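PDB 6VHF: PHD-type domain-containing protein from Chaetomium thermophilum, which probably acts as the Cfp1 subunit of the COMPASS histone H3K4 methyltransferase, this chain being its zinc-containing, RbBP5-interacting domain. Local coordinates for residues 38-42 with 54-60. Numbering follows the deposited sequence.
Sequences IARRE and KDICGYD. With ZN (zinc ion), chain B.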
loop_
_atom_site.group_PDB
_atom_site.type_symbol
_atom_site.label_atom_id
_atom_site.label_comp_id
_atom_site.label_asym_id
_atom_site.label_seq_id
_atom_site.Cartn_x
_atom_site.Cartn_y
_atom_site.Cartn_z
ATOM N N ILE A 38 -11.556 -10.052 5.526
ATOM C CA ILE A 38 -11.756 -11.465 5.231
ATOM C C ILE A 38 -12.272 -12.213 6.461
ATOM O O ILE A 38 -13.243 -12.966 6.368
ATOM C CB ILE A 38 -10.457 -12.074 4.680
ATOM C CG1 ILE A 38 -10.250 -11.621 3.242
ATOM C CG2 ILE A 38 -10.515 -13.591 4.708
ATOM C CD1 ILE A 38 -8.781 -11.656 2.775
ATOM N N ALA A 39 -11.657 -11.990 7.636
ATOM C CA ALA A 39 -12.028 -12.728 8.848
ATOM C C ALA A 39 -13.440 -12.385 9.312
ATOM O O ALA A 39 -14.157 -13.250 9.822
ATOM C CB ALA A 39 -11.046 -12.436 9.984
ATOM N N ARG A 40 -13.823 -11.111 9.206
ATOM C CA ARG A 40 -15.167 -10.697 9.588
ATOM C C ARG A 40 -16.199 -11.265 8.633
ATOM O O ARG A 40 -17.330 -11.560 9.039
ATOM C CB ARG A 40 -15.263 -9.170 9.623
ATOM C CG ARG A 40 -14.549 -8.522 10.787
ATOM C CD ARG A 40 -14.762 -7.000 10.767
ATOM N NE ARG A 40 -16.172 -6.665 10.614
ATOM C CZ ARG A 40 -17.029 -6.599 11.632
ATOM N NH1 ARG A 40 -16.597 -6.815 12.876
ATOM N NH2 ARG A 40 -18.307 -6.299 11.407
ATOM N N ARG A 41 -15.813 -11.448 7.371
ATOM C CA ARG A 41 -16.677 -12.092 6.395
ATOM C C ARG A 41 -16.867 -13.562 6.737
ATOM O O ARG A 41 -17.993 -14.066 6.737
ATOM C CB ARG A 41 -16.081 -11.929 4.993
ATOM C CG ARG A 41 -16.935 -12.574 3.908
ATOM C CD ARG A 41 -16.227 -12.695 2.558
ATOM N NE ARG A 41 -17.108 -13.379 1.619
ATOM C CZ ARG A 41 -17.060 -14.677 1.334
ATOM N NH1 ARG A 41 -16.127 -15.452 1.876
ATOM N NH2 ARG A 41 -17.946 -15.201 0.488
ATOM N N GLU A 42 -15.780 -14.259 7.064
ATOM C CA GLU A 42 -15.901 -15.657 7.457
ATOM C C GLU A 42 -16.727 -15.799 8.733
ATOM O O GLU A 42 -17.516 -16.739 8.857
ATOM C CB GLU A 42 -14.510 -16.279 7.620
ATOM C CG GLU A 42 -14.512 -17.680 8.235
ATOM C CD GLU A 42 -13.133 -18.135 8.745
ATOM O OE1 GLU A 42 -13.057 -19.240 9.354
ATOM O OE2 GLU A 42 -12.143 -17.383 8.558
ATOM N N LYS A 54 -22.612 -18.240 1.651
ATOM C CA LYS A 54 -21.247 -18.229 1.135
ATOM C C LYS A 54 -21.103 -17.405 -0.139
ATOM O O LYS A 54 -19.978 -17.072 -0.512
ATOM C CB LYS A 54 -20.751 -19.664 0.879
ATOM C CG LYS A 54 -20.652 -20.611 2.113
ATOM C CD LYS A 54 -21.958 -20.761 2.935
ATOM C CE LYS A 54 -23.162 -21.197 2.086
ATOM N NZ LYS A 54 -24.381 -21.216 2.932
ATOM N N ASP A 55 -22.204 -17.097 -0.824
ATOM C CA ASP A 55 -22.199 -16.170 -1.949
ATOM C C ASP A 55 -22.054 -14.723 -1.505
ATOM O O ASP A 55 -21.933 -13.844 -2.363
ATOM C CB ASP A 55 -23.499 -16.311 -2.759
ATOM C CG ASP A 55 -23.781 -17.736 -3.176
ATOM O OD1 ASP A 55 -24.906 -18.228 -2.909
ATOM O OD2 ASP A 55 -22.886 -18.361 -3.785
ATOM N N ILE A 56 -22.113 -14.455 -0.197
ATOM C CA ILE A 56 -22.030 -13.084 0.301
ATOM C C ILE A 56 -20.710 -12.444 -0.120
ATOM O O ILE A 56 -19.643 -13.065 -0.032
ATOM C CB ILE A 56 -22.201 -13.080 1.829
ATOM C CG1 ILE A 56 -23.679 -13.012 2.198
ATOM C CG2 ILE A 56 -21.398 -11.946 2.482
ATOM C CD1 ILE A 56 -24.350 -11.752 1.738
ATOM N N CYS A 57 -20.783 -11.194 -0.593
ATOM C CA CYS A 57 -19.592 -10.456 -1.010
ATOM C C CYS A 57 -18.652 -10.222 0.167
ATOM O O CYS A 57 -17.532 -10.743 0.197
ATOM C CB CYS A 57 -19.986 -9.125 -1.646
ATOM S SG CYS A 57 -18.523 -8.068 -2.047
ATOM N N GLY A 58 -19.106 -9.455 1.159
ATOM C CA GLY A 58 -18.357 -9.280 2.385
ATOM C C GLY A 58 -17.393 -8.107 2.393
ATOM O O GLY A 58 -16.761 -7.856 3.427
ATOM N N TYR A 59 -17.276 -7.386 1.280
ATOM C CA TYR A 59 -16.423 -6.210 1.193
ATOM C C TYR A 59 -16.756 -5.214 2.296
ATOM O O TYR A 59 -17.914 -4.832 2.479
ATOM C CB TYR A 59 -16.593 -5.569 -0.188
ATOM C CG TYR A 59 -15.677 -4.416 -0.495
ATOM C CD1 TYR A 59 -16.070 -3.112 -0.241
ATOM C CD2 TYR A 59 -14.437 -4.625 -1.073
ATOM C CE1 TYR A 59 -15.257 -2.055 -0.535
ATOM C CE2 TYR A 59 -13.608 -3.564 -1.377
ATOM C CZ TYR A 59 -14.023 -2.276 -1.103
ATOM O OH TYR A 59 -13.206 -1.193 -1.392
ATOM N N ASP A 60 -15.730 -4.808 3.037
ATOM C CA ASP A 60 -15.850 -3.808 4.086
ATOM C C ASP A 60 -15.636 -2.407 3.511
ATOM O O ASP A 60 -14.734 -2.187 2.695
ATOM C CB ASP A 60 -14.822 -4.087 5.183
ATOM C CG ASP A 60 -15.135 -3.385 6.476
ATOM O OD1 ASP A 60 -15.174 -2.132 6.485
ATOM O OD2 ASP A 60 -15.321 -4.092 7.498
HETATM ZN ZN ZN B . -19.708 -6.204 -3.030
HETATM O O HOH W 1 -16.667 -6.256 7.948
#
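A single arginine reads the backbone of a zinc-binding loop: Arg-41, extended through its first three side-chain torsions, directs its guanidinium at carbonyl oxygens on the loop 54-60. Ile-56 O accepts from both NH2 (2.8 Å) and NE (3.0 Å) of Arg-41, while a weaker bond runs from Arg-41 NE to Cys-57 O at 3.0 Å; Arg-41 NH2 also lies 2.9 Å from Lys-54 O. The carbonyl oxygens lie close to the guanidinium plane, so that Ile-56 O can take up both NE and NH2. The aliphatic part of Arg-41 passes over Gly-58, with CG 3.9 Å from Gly-58 CA. A CB there would collide with Arg-41 CG, and the positive phi of 91° also suits a residue without a side chain. On its other side the loop turns Cys-57 SG to the zinc, 2.4 Å away, in a site completed by Cys-130, Cys-135 and His-138. The arginine thus grips the backbone of a ligand-bearing loop of this non-canonical zinc finger without touching the metal. Two residues beyond Gly-58, water 1 links Arg-40 NE (2.7 Å) to Asp-60 OD2 (2.6 Å); Asp-60 forms a salt bridge with Arg-62, and Arg-40 NH2 hydrogen-bonds to Pro-124 O. The contact joins the C-terminal part of helix 4-46 to the loop leading into helix 64-77, with Trp-141 of helix 141-177 touching Arg-41 and donating to Cys-57 O.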